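Local structure of carbohydrate binding protein (3HZB) at residues S40-L51 with S61-S69. The protein binds calcium through its betagamma-crystallin domain, the part present here, and as a whole is probably a carbohydrate-binding protein. Sequence-based numbering, arbitrary orientation.
Sequences SLRITQGYQAIL and STVINSDNS. With CA (calcium ion), chain K.
One carboxylate oxygen of D67, OD1, serves both the chain opposite and a calcium ion: it accepts the backbone N-H of I43, with 2.7 Å from N to OD1, and binds the ion, OD1 to calcium 2.9 Å. The amide meets OD1 nearly along its C-O axis, and the carbonyl O of I43 coordinates the same calcium. CG of D67 stands beside its own backbone N (chi1 -62°), which brings the carboxylate over to the edge strand 40-43. The other oxygen, OD2, reaches R42 through a water lying in the plane at the guanidinium edge, alongside the strongest polar partner of R42, N65 of the second subunit; the two charged planes stand 81° apart, and NH1 stays 4.4 Å from OD2. I43 and D67 of the second subunit bind this calcium too, so the ion ties the two copies together. In this Greek key of a betagamma-crystallin domain, segment 61-69 leaves the sheet of 47-51 and crosses to that of 40-43. There N68 and L41 exchange two backbone hydrogen bonds. In the antiparallel hairpin, A49 pairs with I64 and L51 with T62. L51 crosses I64 at an angle, CD1 lying 3.6 Å from CG1, while T62 runs alongside L51 and offers CG2. On the opposite face of this sheet I50 and V63 point the same way, their CD1 and CG2 pressed to a tight 3.4 Å.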
ATOM      1  N   SER B  40      10.457  -6.002   0.298  1.00 13.08           N
ATOM      2  CA  SER B  40       9.086  -5.503   0.330  1.00 12.96           C
ATOM      3  C   SER B  40       9.107  -3.983   0.342  1.00 13.59           C
ATOM      4  O   SER B  40      10.136  -3.370   0.649  1.00 13.73           O
ATOM      5  CB  SER B  40       8.310  -6.061   1.541  1.00 13.55           C
ATOM      6  OG  SER B  40       8.846  -5.644   2.783  1.00 14.83           O
ATOM      7  N   LEU B  41       7.982  -3.377  -0.022  1.00 12.61           N
ATOM      8  CA  LEU B  41       7.891  -1.924  -0.068  1.00 13.80           C
ATOM      9  C   LEU B  41       6.506  -1.404   0.254  1.00 12.33           C
ATOM     10  O   LEU B  41       5.505  -1.992  -0.140  1.00 12.99           O
ATOM     11  CB  LEU B  41       8.232  -1.387  -1.460  1.00 14.06           C
ATOM     12  CG  LEU B  41       9.479  -1.754  -2.254  1.00 16.79           C
ATOM     13  CD1 LEU B  41       9.330  -3.140  -2.865  1.00 14.48           C
ATOM     14  CD2 LEU B  41       9.649  -0.721  -3.362  1.00 15.11           C
ATOM     15  N   ARG B  42       6.459  -0.287   0.968  1.00 13.17           N
ATOM     16  CA  ARG B  42       5.192   0.358   1.264  1.00 14.28           C
ATOM     17  C   ARG B  42       5.209   1.570   0.347  1.00 15.19           C
ATOM     18  O   ARG B  42       6.223   2.263   0.242  1.00 13.64           O
ATOM     19  CB  ARG B  42       5.116   0.828   2.716  1.00 15.19           C
ATOM     20  CG  ARG B  42       4.771  -0.251   3.728  1.00 15.04           C
ATOM     21  CD  ARG B  42       4.707   0.352   5.120  1.00 17.22           C
ATOM     22  NE  ARG B  42       4.534  -0.653   6.165  1.00 18.26           N
ATOM     23  CZ  ARG B  42       3.370  -1.195   6.508  1.00 18.18           C
ATOM     24  NH1 ARG B  42       2.251  -0.833   5.890  1.00 18.06           N
ATOM     25  NH2 ARG B  42       3.326  -2.105   7.474  1.00 18.04           N
ATOM     26  N   ILE B  43       4.107   1.819  -0.340  1.00 15.85           N
ATOM     27  CA  ILE B  43       4.063   2.973  -1.217  1.00 16.32           C
ATOM     28  C   ILE B  43       2.810   3.802  -0.994  1.00 16.27           C
ATOM     29  O   ILE B  43       1.681   3.322  -1.137  1.00 14.79           O
ATOM     30  CB  ILE B  43       4.227   2.548  -2.698  1.00 18.71           C
ATOM     31  CG1 ILE B  43       3.393   3.445  -3.604  1.00 19.48           C
ATOM     32  CG2 ILE B  43       3.935   1.075  -2.857  1.00 21.91           C
ATOM     33  CD1 ILE B  43       3.598   3.149  -5.047  1.00 22.21           C
ATOM     34  N   THR B  44       3.029   5.052  -0.601  1.00 16.18           N
ATOM     35  CA  THR B  44       1.939   5.972  -0.328  1.00 16.48           C
ATOM     36  C   THR B  44       1.188   6.336  -1.598  1.00 17.25           C
ATOM     37  O   THR B  44       1.784   6.623  -2.640  1.00 15.75           O
ATOM     38  CB  THR B  44       2.463   7.256   0.352  1.00 17.00           C
ATOM     39  OG1 THR B  44       3.039   6.915   1.621  1.00 18.37           O
ATOM     40  CG2 THR B  44       1.327   8.254   0.568  1.00 16.72           C
ATOM     41  N   GLN B  45      -0.134   6.305  -1.500  1.00 17.00           N
ATOM     42  CA  GLN B  45      -0.996   6.639  -2.620  1.00 18.61           C
ATOM     43  C   GLN B  45      -0.542   7.957  -3.237  1.00 16.39           C
ATOM     44  O   GLN B  45      -0.224   8.912  -2.520  1.00 16.70           O
ATOM     45  CB  GLN B  45      -2.434   6.776  -2.130  1.00 20.29           C
ATOM     46  CG  GLN B  45      -3.472   6.835  -3.225  1.00 25.26           C
ATOM     47  CD  GLN B  45      -4.845   7.125  -2.663  1.00 28.33           C
ATOM     48  OE1 GLN B  45      -5.206   6.623  -1.596  1.00 29.22           O
ATOM     49  NE2 GLN B  45      -5.622   7.930  -3.378  1.00 31.64           N
ATOM     50  N   GLY B  46      -0.509   8.000  -4.563  1.00 17.60           N
ATOM     51  CA  GLY B  46      -0.098   9.211  -5.254  1.00 18.66           C
ATOM     52  C   GLY B  46       1.358   9.188  -5.667  1.00 21.00           C
ATOM     53  O   GLY B  46       1.835  10.101  -6.341  1.00 21.52           O
ATOM     54  N   TYR B  47       2.069   8.137  -5.268  1.00 20.00           N
ATOM     55  CA  TYR B  47       3.481   7.999  -5.595  1.00 20.16           C
ATOM     56  C   TYR B  47       3.765   6.581  -6.042  1.00 19.03           C
ATOM     57  O   TYR B  47       2.954   5.685  -5.832  1.00 19.33           O
ATOM     58  CB  TYR B  47       4.326   8.333  -4.370  1.00 21.50           C
ATOM     59  CG  TYR B  47       4.077   9.728  -3.873  1.00 23.19           C
ATOM     60  CD1 TYR B  47       4.720  10.819  -4.455  1.00 24.53           C
ATOM     61  CD2 TYR B  47       3.143   9.970  -2.869  1.00 25.00           C
ATOM     62  CE1 TYR B  47       4.436  12.118  -4.051  1.00 27.86           C
ATOM     63  CE2 TYR B  47       2.849  11.267  -2.456  1.00 26.70           C
ATOM     64  CZ  TYR B  47       3.499  12.335  -3.052  1.00 28.35           C
ATOM     65  OH  TYR B  47       3.217  13.620  -2.650  1.00 29.25           O
ATOM     66  N   GLN B  48       4.918   6.379  -6.665  1.00 17.74           N
ATOM     67  CA  GLN B  48       5.287   5.052  -7.125  1.00 16.70           C
ATOM     68  C   GLN B  48       6.789   4.899  -7.256  1.00 16.04           C
ATOM     69  O   GLN B  48       7.516   5.882  -7.408  1.00 14.60           O
ATOM     70  CB  GLN B  48       4.607   4.746  -8.458  1.00 17.16           C
ATOM     71  CG  GLN B  48       4.771   5.828  -9.503  1.00 20.70           C
ATOM     72  CD  GLN B  48       3.915   5.572 -10.730  1.00 22.18           C
ATOM     73  OE1 GLN B  48       3.763   6.441 -11.591  1.00 25.73           O
ATOM     74  NE2 GLN B  48       3.354   4.374 -10.817  1.00 19.82           N
ATOM     75  N   ALA B  49       7.249   3.656  -7.179  1.00 15.25           N
ATOM     76  CA  ALA B  49       8.667   3.366  -7.290  1.00 15.22           C
ATOM     77  C   ALA B  49       8.959   2.562  -8.547  1.00 14.89           C
ATOM     78  O   ALA B  49       8.279   1.583  -8.842  1.00 16.09           O
ATOM     79  CB  ALA B  49       9.146   2.596  -6.063  1.00 15.92           C
ATOM     80  N   ILE B  50       9.956   3.008  -9.301  1.00 14.01           N
ATOM     81  CA  ILE B  50      10.377   2.297 -10.497  1.00 13.46           C
ATOM     82  C   ILE B  50      11.645   1.569 -10.066  1.00 13.63           C
ATOM     83  O   ILE B  50      12.631   2.208  -9.691  1.00 12.08           O
ATOM     84  CB  ILE B  50      10.753   3.247 -11.646  1.00 13.05           C
ATOM     85  CG1 ILE B  50       9.595   4.204 -11.955  1.00 14.10           C
ATOM     86  CG2 ILE B  50      11.141   2.426 -12.864  1.00 11.05           C
ATOM     87  CD1 ILE B  50       8.308   3.508 -12.357  1.00 16.83           C
ATOM     88  N   LEU B  51      11.618   0.241 -10.106  1.00 12.36           N
ATOM     89  CA  LEU B  51      12.778  -0.542  -9.697  1.00 13.27           C
ATOM     90  C   LEU B  51      13.642  -0.884 -10.899  1.00 14.03           C
ATOM     91  O   LEU B  51      13.134  -1.085 -12.000  1.00 15.24           O
ATOM     92  CB  LEU B  51      12.332  -1.844  -9.024  1.00 13.89           C
ATOM     93  CG  LEU B  51      11.274  -1.749  -7.919  1.00 14.50           C
ATOM     94  CD1 LEU B  51      11.013  -3.143  -7.365  1.00 14.92           C
ATOM     95  CD2 LEU B  51      11.741  -0.814  -6.814  1.00 13.63           C
ATOM     96  N   SER B  61      13.260  -3.123 -15.617  1.00 16.05           N
ATOM     97  CA  SER B  61      12.548  -2.281 -14.661  1.00 16.77           C
ATOM     98  C   SER B  61      11.145  -2.808 -14.414  1.00 17.11           C
ATOM     99  O   SER B  61      10.638  -3.643 -15.162  1.00 17.00           O
ATOM    100  CB  SER B  61      12.438  -0.837 -15.179  1.00 18.40           C
ATOM    101  OG  SER B  61      13.703  -0.284 -15.486  1.00 23.55           O
ATOM    102  N   THR B  62      10.529  -2.319 -13.346  1.00 16.99           N
ATOM    103  CA  THR B  62       9.166  -2.692 -13.005  1.00 17.43           C
ATOM    104  C   THR B  62       8.628  -1.577 -12.125  1.00 17.16           C
ATOM    105  O   THR B  62       9.399  -0.848 -11.496  1.00 17.61           O
ATOM    106  CB  THR B  62       9.092  -4.040 -12.246  1.00 18.86           C
ATOM    107  OG1 THR B  62       7.725  -4.473 -12.184  1.00 19.77           O
ATOM    108  CG2 THR B  62       9.635  -3.898 -10.829  1.00 18.05           C
ATOM    109  N   VAL B  63       7.310  -1.429 -12.096  1.00 16.33           N
ATOM    110  CA  VAL B  63       6.694  -0.385 -11.292  1.00 16.66           C
ATOM    111  C   VAL B  63       5.973  -0.964 -10.088  1.00 16.42           C
ATOM    112  O   VAL B  63       5.237  -1.941 -10.206  1.00 17.19           O
ATOM    113  CB  VAL B  63       5.663   0.426 -12.114  1.00 18.13           C
ATOM    114  CG1 VAL B  63       5.078   1.544 -11.261  1.00 18.14           C
ATOM    115  CG2 VAL B  63       6.311   0.989 -13.359  1.00 20.55           C
ATOM    116  N   ILE B  64       6.200  -0.367  -8.926  1.00 16.24           N
ATOM    117  CA  ILE B  64       5.526  -0.796  -7.713  1.00 16.05           C
ATOM    118  C   ILE B  64       4.662   0.408  -7.357  1.00 16.80           C
ATOM    119  O   ILE B  64       5.169   1.419  -6.868  1.00 16.15           O
ATOM    120  CB  ILE B  64       6.521  -1.076  -6.563  1.00 16.56           C
ATOM    121  CG1 ILE B  64       7.629  -2.025  -7.039  1.00 16.51           C
ATOM    122  CG2 ILE B  64       5.776  -1.678  -5.374  1.00 16.88           C
ATOM    123  CD1 ILE B  64       7.137  -3.376  -7.535  1.00 15.76           C
ATOM    124  N   ASN B  65       3.362   0.312  -7.625  1.00 16.99           N
ATOM    125  CA  ASN B  65       2.454   1.421  -7.351  1.00 17.37           C
ATOM    126  C   ASN B  65       1.472   1.173  -6.208  1.00 17.18           C
ATOM    127  O   ASN B  65       0.502   1.913  -6.045  1.00 15.43           O
ATOM    128  CB  ASN B  65       1.690   1.802  -8.619  1.00 21.03           C
ATOM    129  CG  ASN B  65       1.159   0.598  -9.355  1.00 23.17           C
ATOM    130  OD1 ASN B  65       0.620  -0.321  -8.745  1.00 24.98           O
ATOM    131  ND2 ASN B  65       1.300   0.600 -10.676  1.00 25.75           N
ATOM    132  N   SER B  66       1.739   0.134  -5.423  1.00 16.12           N
ATOM    133  CA  SER B  66       0.918  -0.220  -4.266  1.00 15.92           C
ATOM    134  C   SER B  66       1.793  -1.129  -3.408  1.00 15.18           C
ATOM    135  O   SER B  66       2.715  -1.763  -3.924  1.00 14.68           O
ATOM    136  CB  SER B  66      -0.359  -0.952  -4.702  1.00 15.91           C
ATOM    137  OG  SER B  66      -0.062  -2.169  -5.364  1.00 13.94           O
ATOM    138  N   ASP B  67       1.528  -1.174  -2.105  1.00 15.71           N
ATOM    139  CA  ASP B  67       2.324  -1.999  -1.198  1.00 14.32           C
ATOM    140  C   ASP B  67       2.558  -3.399  -1.755  1.00 15.23           C
ATOM    141  O   ASP B  67       1.626  -4.048  -2.237  1.00 13.16           O
ATOM    142  CB  ASP B  67       1.636  -2.132   0.169  1.00 14.52           C
ATOM    143  CG  ASP B  67       1.469  -0.808   0.876  1.00 14.98           C
ATOM    144  OD1 ASP B  67       2.171   0.158   0.514  1.00 14.06           O
ATOM    145  OD2 ASP B  67       0.641  -0.734   1.812  1.00 17.57           O
ATOM    146  N   ASN B  68       3.805  -3.856  -1.686  1.00 14.77           N
ATOM    147  CA  ASN B  68       4.168  -5.191  -2.153  1.00 14.75           C
ATOM    148  C   ASN B  68       4.854  -5.856  -0.964  1.00 15.56           C
ATOM    149  O   ASN B  68       5.957  -5.474  -0.579  1.00 12.98           O
ATOM    150  CB  ASN B  68       5.133  -5.110  -3.335  1.00 16.31           C
ATOM    151  CG  ASN B  68       5.351  -6.453  -4.002  1.00 16.57           C
ATOM    152  OD1 ASN B  68       5.699  -7.436  -3.346  1.00 16.51           O
ATOM    153  ND2 ASN B  68       5.149  -6.503  -5.312  1.00 17.36           N
ATOM    154  N   SER B  69       4.188  -6.850  -0.387  1.00 14.65           N
ATOM    155  CA  SER B  69       4.705  -7.534   0.792  1.00 13.84           C
ATOM    156  C   SER B  69       5.850  -8.514   0.559  1.00 14.58           C
ATOM    157  O   SER B  69       6.481  -8.956   1.516  1.00 15.70           O
ATOM    158  CB  SER B  69       3.563  -8.269   1.498  1.00 14.01           C
ATOM    159  OG  SER B  69       3.018  -9.262   0.647  1.00 14.46           O
TER
HETATM  160 CA    CA K 117       0.183   2.201   1.015  1.00 17.07          CA
HETATM  161  O   HOH W   1       1.381   0.955   3.814  1.00 14.46           O
HETATM  162  O   HOH W   2       2.098   3.730   2.519  1.00 19.11           O